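PDB 1VJX: putative ferritin-like diiron-carboxylate protein TM1526, which is of unknown function but belongs to the rubrerythrin family of ferritin-like proteins and probably binds metal, perhaps a carboxylate-bridged diiron centre, for oxidoreductase chemistry. Local coordinates for residues Glu35-Phe40 with Leu94-Thr100. Residues are numbered along the deposited sequence; the frame is centred on the assembly and turned at random.
Sequences ELSEHF and LRRKDLT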
# COMPACT_ATOMS: atom_id res chain seq x y z
N GLU A 35 0.23 -11.81 7.96
CA GLU A 35 1.01 -12.12 9.17
C GLU A 35 0.37 -11.53 10.44
O GLU A 35 0.37 -12.17 11.48
CB GLU A 35 2.46 -11.63 9.03
CG GLU A 35 3.33 -12.50 8.10
CD GLU A 35 4.70 -11.91 7.74
OE1 GLU A 35 4.78 -10.78 7.19
OE2 GLU A 35 5.72 -12.58 8.00
N LEU A 36 -0.18 -10.31 10.36
CA LEU A 36 -0.85 -9.72 11.52
C LEU A 36 -2.04 -10.56 11.95
O LEU A 36 -2.36 -10.64 13.16
CB LEU A 36 -1.35 -8.30 11.22
CG LEU A 36 -0.40 -7.11 11.20
CD1 LEU A 36 -1.24 -5.86 11.00
CD2 LEU A 36 0.42 -6.99 12.47
N SER A 37 -2.70 -11.19 10.98
CA SER A 37 -3.89 -11.98 11.26
C SER A 37 -3.58 -13.19 12.13
O SER A 37 -4.47 -13.82 12.68
CB SER A 37 -4.55 -12.42 9.95
OG SER A 37 -3.87 -13.52 9.39
N GLU A 38 -2.31 -13.54 12.25
CA GLU A 38 -1.89 -14.62 13.12
C GLU A 38 -1.85 -14.19 14.56
O GLU A 38 -1.70 -15.03 15.40
CB GLU A 38 -0.48 -15.10 12.75
CG GLU A 38 -0.38 -15.95 11.49
CD GLU A 38 1.03 -15.92 10.87
OE1 GLU A 38 1.91 -15.14 11.34
OE2 GLU A 38 1.23 -16.64 9.86
N HIS A 39 -1.95 -12.89 14.84
CA HIS A 39 -1.83 -12.36 16.19
C HIS A 39 -3.19 -12.09 16.85
O HIS A 39 -3.24 -11.77 18.04
CB HIS A 39 -0.98 -11.08 16.16
CG HIS A 39 0.45 -11.32 15.78
ND1 HIS A 39 1.46 -11.51 16.71
CD2 HIS A 39 1.04 -11.43 14.57
CE1 HIS A 39 2.59 -11.73 16.08
NE2 HIS A 39 2.37 -11.69 14.78
N PHE A 40 -4.26 -12.23 16.05
CA PHE A 40 -5.61 -11.73 16.37
C PHE A 40 -6.69 -12.71 15.97
O PHE A 40 -6.42 -13.73 15.37
CB PHE A 40 -5.82 -10.36 15.75
CG PHE A 40 -4.90 -9.35 16.29
CD1 PHE A 40 -5.08 -8.89 17.60
CD2 PHE A 40 -3.79 -8.93 15.56
CE1 PHE A 40 -4.18 -7.98 18.15
CE2 PHE A 40 -2.89 -8.01 16.09
CZ PHE A 40 -3.09 -7.52 17.39
N LEU A 94 6.70 -9.03 14.68
CA LEU A 94 5.81 -10.12 14.27
C LEU A 94 6.24 -11.48 14.81
O LEU A 94 5.51 -12.46 14.67
CB LEU A 94 5.69 -10.20 12.75
CG LEU A 94 5.06 -9.01 12.01
CD1 LEU A 94 4.95 -9.36 10.56
CD2 LEU A 94 3.70 -8.64 12.52
N ARG A 95 7.40 -11.54 15.43
CA ARG A 95 7.86 -12.74 16.12
C ARG A 95 7.19 -12.84 17.51
O ARG A 95 7.05 -13.93 18.07
CB ARG A 95 9.39 -12.68 16.26
CG ARG A 95 10.12 -13.91 15.82
CD ARG A 95 11.61 -13.68 15.58
NE ARG A 95 11.86 -13.17 14.23
CZ ARG A 95 12.70 -13.70 13.33
NH1 ARG A 95 13.45 -14.79 13.62
NH2 ARG A 95 12.80 -13.13 12.12
N ARG A 96 6.79 -11.68 18.06
CA ARG A 96 6.27 -11.58 19.42
C ARG A 96 4.92 -12.26 19.56
O ARG A 96 4.19 -12.38 18.59
CB ARG A 96 6.19 -10.13 19.89
CG ARG A 96 7.52 -9.60 20.42
CD ARG A 96 7.71 -8.08 20.34
NE ARG A 96 6.51 -7.30 20.67
CZ ARG A 96 6.11 -6.94 21.89
NH1 ARG A 96 6.80 -7.29 22.98
NH2 ARG A 96 5.00 -6.23 22.02
N LYS A 97 4.62 -12.75 20.76
CA LYS A 97 3.42 -13.53 20.99
C LYS A 97 2.38 -12.76 21.81
O LYS A 97 1.31 -13.31 22.12
CB LYS A 97 3.81 -14.85 21.69
CG LYS A 97 4.63 -15.82 20.82
CD LYS A 97 5.06 -17.01 21.64
CE LYS A 97 5.98 -17.96 20.88
NZ LYS A 97 6.75 -18.87 21.79
N ASP A 98 2.69 -11.50 22.14
CA ASP A 98 1.84 -10.66 23.00
C ASP A 98 1.56 -9.29 22.41
O ASP A 98 1.47 -8.30 23.15
CB ASP A 98 2.52 -10.44 24.36
CG ASP A 98 3.88 -9.80 24.23
OD1 ASP A 98 4.30 -9.53 23.10
OD2 ASP A 98 4.62 -9.56 25.20
N LEU A 99 1.43 -9.21 21.09
CA LEU A 99 1.23 -7.94 20.45
C LEU A 99 -0.16 -7.38 20.77
O LEU A 99 -1.15 -8.13 20.79
CB LEU A 99 1.40 -8.07 18.93
CG LEU A 99 2.79 -8.45 18.39
CD1 LEU A 99 2.74 -8.47 16.88
CD2 LEU A 99 3.87 -7.49 18.84
N THR A 100 -0.22 -6.08 21.04
CA THR A 100 -1.48 -5.37 21.21
C THR A 100 -1.99 -4.88 19.85
O THR A 100 -1.21 -4.62 18.94
CB THR A 100 -1.34 -4.17 22.17
OG1 THR A 100 -0.50 -3.16 21.62
CG2 THR A 100 -0.64 -4.56 23.48
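His39, in the turn that follows helix 15-36, reaches into the loop that leads to helix 101-125, where it meets Leu94, Arg96 and Leu99. This is a turn-to-loop contact at one end of a ferritin-like helical bundle, its centre about 20 Å from the centre of the chain, and an example of one ring meeting a connecting loop through both its edge and a face. A type I turn from Leu36 to His39, closed by His39 N bonding to Leu36 O at 2.8 Å, presents the ring.

Polar contacts lie along the ring's edge. His39 NE2 donates to Leu94 O at 3.2 Å, but the bond is weak, bent to 121° at the hydrogen. The neighbouring CE1 comes within 3.0 Å of Arg96 O, also near the ring plane, so two carbonyls of the loop share one rim. The Arg96 side chain leads away to Glu103, with which it forms a salt bridge, while Asp98 OD1 over one face of the guanidinium interacts by charge alone.

Apolar contacts complete the interface. Leu94 divides its branches: CD2 meets Leu36 CD2 at 3.7 Å, while CD1 lies against CB and the carboxylate end of Glu35, whose OE1 forms a salt bridge with Arg31. Leu36 and Leu99 also touch Val104, tying both segments to helix 101-125. Phe40 brings CZ, at the ring's edge, to the backbone of Thr100, the residue that N-caps this helix.

Over one face of the imidazole sits Leu99. With CG anti to its carbonyl carbon (chi1 -65°), it makes a CH-pi contact, CD1 lying 3.5 Å from the centroid of the His39 ring and displaced toward the rim at ND1 and CE1.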